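Local coordinates for protein uncharacterized ACR, COG1565 superfamily (Burkholderia thailandensis, PDB 4F3N) that is of unknown function but has a methyltransferase fold that binds S-adenosyl-L-homocysteine and may methylate protein arginines symmetrically, at residues Ile76-Ala88 / Val216-Gln228. Residues are numbered along the deposited sequence; the frame is centred on the assembly and turned at random.
Sequences IPFSRYMERVLYA and VLDAMPVRLVAKQ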
loop_
_atom_site.group_PDB
_atom_site.type_symbol
_atom_site.label_atom_id
_atom_site.label_comp_id
_atom_site.label_asym_id
_atom_site.label_seq_id
_atom_site.Cartn_x
_atom_site.Cartn_y
_atom_site.Cartn_z
ATOM N N ILE A 76 13.730 6.443 -19.730
ATOM C CA ILE A 76 12.947 7.061 -18.666
ATOM C C ILE A 76 13.166 6.320 -17.342
ATOM O O ILE A 76 13.486 5.106 -17.328
ATOM C CB ILE A 76 11.441 7.079 -18.992
ATOM C CG1 ILE A 76 10.889 5.650 -19.166
ATOM C CG2 ILE A 76 11.225 7.900 -20.235
ATOM C CD1 ILE A 76 9.363 5.577 -19.275
ATOM N N PRO A 77 13.027 7.035 -16.225
ATOM C CA PRO A 77 13.137 6.283 -14.966
ATOM C C PRO A 77 12.005 5.236 -14.806
ATOM O O PRO A 77 10.941 5.375 -15.405
ATOM C CB PRO A 77 13.076 7.372 -13.890
ATOM C CG PRO A 77 12.486 8.553 -14.541
ATOM C CD PRO A 77 12.686 8.463 -16.017
ATOM N N PHE A 78 12.237 4.201 -13.999
ATOM C CA PHE A 78 11.229 3.170 -13.822
ATOM C C PHE A 78 9.964 3.730 -13.175
ATOM O O PHE A 78 8.846 3.257 -13.459
ATOM C CB PHE A 78 11.763 2.006 -13.003
ATOM C CG PHE A 78 10.830 0.847 -12.974
ATOM C CD1 PHE A 78 10.089 0.577 -11.842
ATOM C CD2 PHE A 78 10.621 0.058 -14.124
ATOM C CE1 PHE A 78 9.195 -0.469 -11.820
ATOM C CE2 PHE A 78 9.691 -0.960 -14.100
ATOM C CZ PHE A 78 8.972 -1.209 -12.948
ATOM N N SER A 79 10.138 4.733 -12.328
ATOM C CA SER A 79 8.973 5.384 -11.656
ATOM C C SER A 79 7.961 5.882 -12.694
ATOM O O SER A 79 6.744 5.810 -12.499
ATOM C CB SER A 79 9.432 6.537 -10.762
ATOM O OG SER A 79 10.358 7.410 -11.449
ATOM N N ARG A 80 8.488 6.429 -13.778
ATOM C CA ARG A 80 7.629 7.036 -14.806
ATOM C C ARG A 80 6.883 5.913 -15.568
ATOM O O ARG A 80 5.693 6.010 -15.852
ATOM C CB ARG A 80 8.463 7.872 -15.746
ATOM C CG ARG A 80 7.655 8.465 -16.894
ATOM C CD ARG A 80 6.519 9.367 -16.448
ATOM N NE ARG A 80 5.892 9.908 -17.647
ATOM C CZ ARG A 80 4.768 10.602 -17.651
ATOM N NH1 ARG A 80 4.120 10.881 -16.511
ATOM N NH2 ARG A 80 4.277 10.995 -18.813
ATOM N N TYR A 81 7.633 4.872 -15.927
ATOM C CA TYR A 81 7.057 3.689 -16.529
ATOM C C TYR A 81 5.941 3.128 -15.656
ATOM O O TYR A 81 4.809 2.888 -16.118
ATOM C CB TYR A 81 8.150 2.626 -16.804
ATOM C CG TYR A 81 7.575 1.352 -17.337
ATOM C CD1 TYR A 81 7.348 1.191 -18.691
ATOM C CD2 TYR A 81 7.220 0.311 -16.479
ATOM C CE1 TYR A 81 6.785 0.004 -19.195
ATOM C CE2 TYR A 81 6.635 -0.832 -16.955
ATOM C CZ TYR A 81 6.385 -0.978 -18.297
ATOM O OH TYR A 81 5.797 -2.146 -18.767
ATOM N N MET A 82 6.259 2.920 -14.383
ATOM C CA MET A 82 5.316 2.319 -13.471
ATOM C C MET A 82 4.107 3.239 -13.287
ATOM O O MET A 82 2.967 2.792 -13.259
ATOM C CB MET A 82 5.991 2.079 -12.119
ATOM C CG MET A 82 5.173 1.243 -11.176
ATOM S SD MET A 82 6.179 0.871 -9.742
ATOM C CE MET A 82 4.901 0.587 -8.528
ATOM N N GLU A 83 4.361 4.537 -13.197
ATOM C CA GLU A 83 3.229 5.488 -13.043
ATOM C C GLU A 83 2.255 5.345 -14.201
ATOM O O GLU A 83 1.013 5.297 -14.014
ATOM C CB GLU A 83 3.713 6.917 -12.946
ATOM C CG GLU A 83 2.584 7.971 -12.950
ATOM C CD GLU A 83 3.122 9.383 -13.074
ATOM O OE1 GLU A 83 4.362 9.567 -13.140
ATOM O OE2 GLU A 83 2.299 10.325 -13.176
ATOM N N ARG A 84 2.789 5.282 -15.416
ATOM C CA ARG A 84 1.926 5.249 -16.570
ATOM C C ARG A 84 1.178 3.909 -16.755
ATOM O O ARG A 84 -0.032 3.905 -17.046
ATOM C CB ARG A 84 2.725 5.655 -17.833
ATOM C CG ARG A 84 3.119 7.120 -17.865
ATOM C CD ARG A 84 1.921 8.050 -17.741
ATOM N NE ARG A 84 1.066 8.019 -18.927
ATOM C CZ ARG A 84 -0.064 8.728 -19.056
ATOM N NH1 ARG A 84 -0.781 8.654 -20.172
ATOM N NH2 ARG A 84 -0.491 9.496 -18.064
ATOM N N VAL A 85 1.856 2.780 -16.562
ATOM C CA VAL A 85 1.199 1.492 -16.804
ATOM C C VAL A 85 0.157 1.199 -15.730
ATOM O O VAL A 85 -0.853 0.509 -15.990
ATOM C CB VAL A 85 2.169 0.305 -16.977
ATOM C CG1 VAL A 85 3.168 0.578 -18.106
ATOM C CG2 VAL A 85 2.865 -0.023 -15.669
ATOM N N LEU A 86 0.334 1.770 -14.534
ATOM C CA LEU A 86 -0.614 1.552 -13.465
ATOM C C LEU A 86 -1.739 2.600 -13.467
ATOM O O LEU A 86 -2.876 2.259 -13.199
ATOM C CB LEU A 86 0.100 1.521 -12.105
ATOM C CG LEU A 86 1.112 0.386 -11.827
ATOM C CD1 LEU A 86 1.641 0.491 -10.390
ATOM C CD2 LEU A 86 0.424 -0.955 -12.040
ATOM N N TYR A 87 -1.407 3.844 -13.777
ATOM C CA TYR A 87 -2.310 4.977 -13.504
ATOM C C TYR A 87 -2.676 5.817 -14.732
ATOM O O TYR A 87 -3.370 6.822 -14.580
ATOM C CB TYR A 87 -1.754 5.858 -12.393
ATOM C CG TYR A 87 -1.481 5.092 -11.128
ATOM C CD1 TYR A 87 -2.538 4.579 -10.387
ATOM C CD2 TYR A 87 -0.190 4.822 -10.702
ATOM C CE1 TYR A 87 -2.326 3.823 -9.257
ATOM C CE2 TYR A 87 0.043 4.064 -9.546
ATOM C CZ TYR A 87 -1.025 3.580 -8.827
ATOM O OH TYR A 87 -0.911 2.805 -7.670
ATOM N N ALA A 88 -2.264 5.427 -15.947
ATOM C CA ALA A 88 -2.671 6.219 -17.139
ATOM C C ALA A 88 -4.202 6.253 -17.246
ATOM O O ALA A 88 -4.825 5.219 -17.178
ATOM C CB ALA A 88 -2.084 5.628 -18.420
ATOM N N VAL A 216 -1.704 0.601 0.034
ATOM C CA VAL A 216 -1.576 1.674 -0.925
ATOM C C VAL A 216 -0.136 2.107 -1.141
ATOM O O VAL A 216 0.207 2.495 -2.275
ATOM C CB VAL A 216 -2.480 2.896 -0.597
ATOM C CG1 VAL A 216 -3.953 2.468 -0.607
ATOM C CG2 VAL A 216 -2.164 3.512 0.732
ATOM N N LEU A 217 0.717 2.006 -0.124
ATOM C CA LEU A 217 2.120 2.397 -0.279
ATOM C C LEU A 217 2.855 1.510 -1.274
ATOM O O LEU A 217 3.705 2.024 -2.086
ATOM C CB LEU A 217 2.838 2.408 1.058
ATOM C CG LEU A 217 2.351 3.424 2.114
ATOM C CD1 LEU A 217 3.147 3.220 3.399
ATOM C CD2 LEU A 217 2.392 4.901 1.664
ATOM N N ASP A 218 2.478 0.225 -1.303
ATOM C CA ASP A 218 3.137 -0.758 -2.165
ATOM C C ASP A 218 2.893 -0.520 -3.652
ATOM O O ASP A 218 3.617 -1.076 -4.456
ATOM C CB ASP A 218 2.764 -2.190 -1.770
ATOM C CG ASP A 218 1.309 -2.494 -1.969
ATOM O OD1 ASP A 218 0.811 -2.248 -3.084
ATOM O OD2 ASP A 218 0.627 -2.980 -1.017
ATOM N N ALA A 219 1.912 0.311 -3.998
ATOM C CA ALA A 219 1.545 0.509 -5.432
ATOM C C ALA A 219 1.941 1.884 -5.920
ATOM O O ALA A 219 1.660 2.246 -7.067
ATOM C CB ALA A 219 0.064 0.310 -5.637
ATOM N N MET A 220 2.627 2.629 -5.060
ATOM C CA MET A 220 3.164 3.927 -5.479
ATOM C C MET A 220 4.480 3.748 -6.252
ATOM O O MET A 220 5.266 2.841 -5.966
ATOM C CB MET A 220 3.302 4.831 -4.292
ATOM C CG MET A 220 1.923 5.100 -3.711
ATOM S SD MET A 220 1.900 6.215 -2.334
ATOM C CE MET A 220 0.165 6.227 -1.903
ATOM N N PRO A 221 4.680 4.571 -7.288
ATOM C CA PRO A 221 5.812 4.316 -8.170
ATOM C C PRO A 221 7.131 4.261 -7.433
ATOM O O PRO A 221 7.383 5.064 -6.525
ATOM C CB PRO A 221 5.767 5.532 -9.116
ATOM C CG PRO A 221 4.349 5.889 -9.195
ATOM C CD PRO A 221 3.773 5.592 -7.843
ATOM N N VAL A 222 7.976 3.317 -7.825
ATOM C CA VAL A 222 9.324 3.215 -7.261
ATOM C C VAL A 222 10.351 3.482 -8.357
ATOM O O VAL A 222 10.046 3.320 -9.545
ATOM C CB VAL A 222 9.608 1.841 -6.627
ATOM C CG1 VAL A 222 8.653 1.584 -5.448
ATOM C CG2 VAL A 222 9.524 0.676 -7.660
ATOM N N ARG A 223 11.543 3.923 -7.954
ATOM C CA ARG A 223 12.670 3.944 -8.880
ATOM C C ARG A 223 13.502 2.694 -8.588
ATOM O O ARG A 223 13.461 2.149 -7.493
ATOM C CB ARG A 223 13.441 5.260 -8.752
ATOM C CG ARG A 223 12.696 6.415 -9.407
ATOM C CD ARG A 223 13.235 7.808 -9.056
ATOM N NE ARG A 223 14.160 8.318 -10.048
ATOM C CZ ARG A 223 13.929 9.350 -10.876
ATOM N NH1 ARG A 223 12.787 10.032 -10.848
ATOM N NH2 ARG A 223 14.861 9.720 -11.738
ATOM N N LEU A 224 14.235 2.224 -9.575
ATOM C CA LEU A 224 15.123 1.108 -9.391
ATOM C C LEU A 224 16.561 1.589 -9.411
ATOM O O LEU A 224 16.949 2.480 -10.179
ATOM C CB LEU A 224 14.892 0.090 -10.493
ATOM C CG LEU A 224 13.463 -0.492 -10.560
ATOM C CD1 LEU A 224 13.240 -1.421 -11.750
ATOM C CD2 LEU A 224 13.157 -1.252 -9.275
ATOM N N VAL A 225 17.371 0.981 -8.564
ATOM C CA VAL A 225 18.770 1.369 -8.487
ATOM C C VAL A 225 19.617 0.115 -8.532
ATOM O O VAL A 225 19.204 -0.934 -8.015
ATOM C CB VAL A 225 19.054 2.196 -7.224
ATOM C CG1 VAL A 225 18.281 3.518 -7.275
ATOM C CG2 VAL A 225 18.747 1.425 -5.907
ATOM N N ALA A 226 20.774 0.201 -9.182
ATOM C CA ALA A 226 21.616 -0.970 -9.384
ATOM C C ALA A 226 23.043 -0.630 -8.996
ATOM O O ALA A 226 23.549 0.433 -9.346
ATOM C CB ALA A 226 21.585 -1.417 -10.855
ATOM N N LYS A 227 23.691 -1.565 -8.332
ATOM C CA LYS A 227 25.085 -1.385 -7.883
ATOM C C LYS A 227 26.035 -1.864 -8.937
ATOM O O LYS A 227 26.125 -3.066 -9.194
ATOM C CB LYS A 227 25.339 -2.165 -6.598
ATOM C CG LYS A 227 26.769 -1.974 -6.053
ATOM C CD LYS A 227 26.980 -0.595 -5.467
ATOM C CE LYS A 227 28.411 -0.380 -4.942
ATOM N NZ LYS A 227 28.787 -1.378 -3.915
ATOM N N GLN A 228 26.723 -0.918 -9.567
ATOM C CA GLN A 228 27.784 -1.175 -10.536
ATOM C C GLN A 228 29.132 -1.060 -9.830
ATOM O O GLN A 228 29.216 -0.493 -8.706
ATOM C CB GLN A 228 27.743 -0.151 -11.682
ATOM C CG GLN A 228 26.604 -0.346 -12.668
ATOM C CD GLN A 228 26.672 0.599 -13.856
ATOM O OE1 GLN A 228 27.269 1.685 -13.783
ATOM N NE2 GLN A 228 26.067 0.189 -14.964
HETATM O O HOH W 1 14.328 4.093 -12.017
#
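The end of Met82, SD and CE, meets residues 220-222, a worked example of how a thioether can grip a passing loop. From CB, the side chain places CG anti to the backbone N (chi1 -170°) and runs on extended, which brings the sulfur to the loop backbone. There SD lies 3.8 Å from Pro221 CA and 3.9 Å from Val222 CG2, and it accepts a weak hydrogen bond from Val222 N (3.6 Å, 159° at the hydrogen). CE ends the chain 3.4 Å from Met220 O. Toward the C-terminal end of the helix, Tyr87 OH donates to Ala219 O (2.7 Å); this oxygen lies in the plane of the ring, at its edge, while the hydroxyl stands 56° out of the carbonyl plane. Toward the N-terminal end, Leu224 CD1 sits over one face of the Phe78 ring, 3.8 Å from its centroid, a CH-pi contact, and one water accepts from both Phe78 N and Leu224 N. Pro77 CB sits 3.6 Å above the guanidinium plane of Arg223, over its centre, while Arg223 NE forms a salt bridge to Glu234. The loop at 220-222 thus leads from the 3-10 turn after strand 210-214, where the side chain of Ala219 is about 10 Å from that of Thr113, which binds S-adenosyl-L-homocysteine, into strand 223-228, with helix 78-87 held between it and helix 52-71.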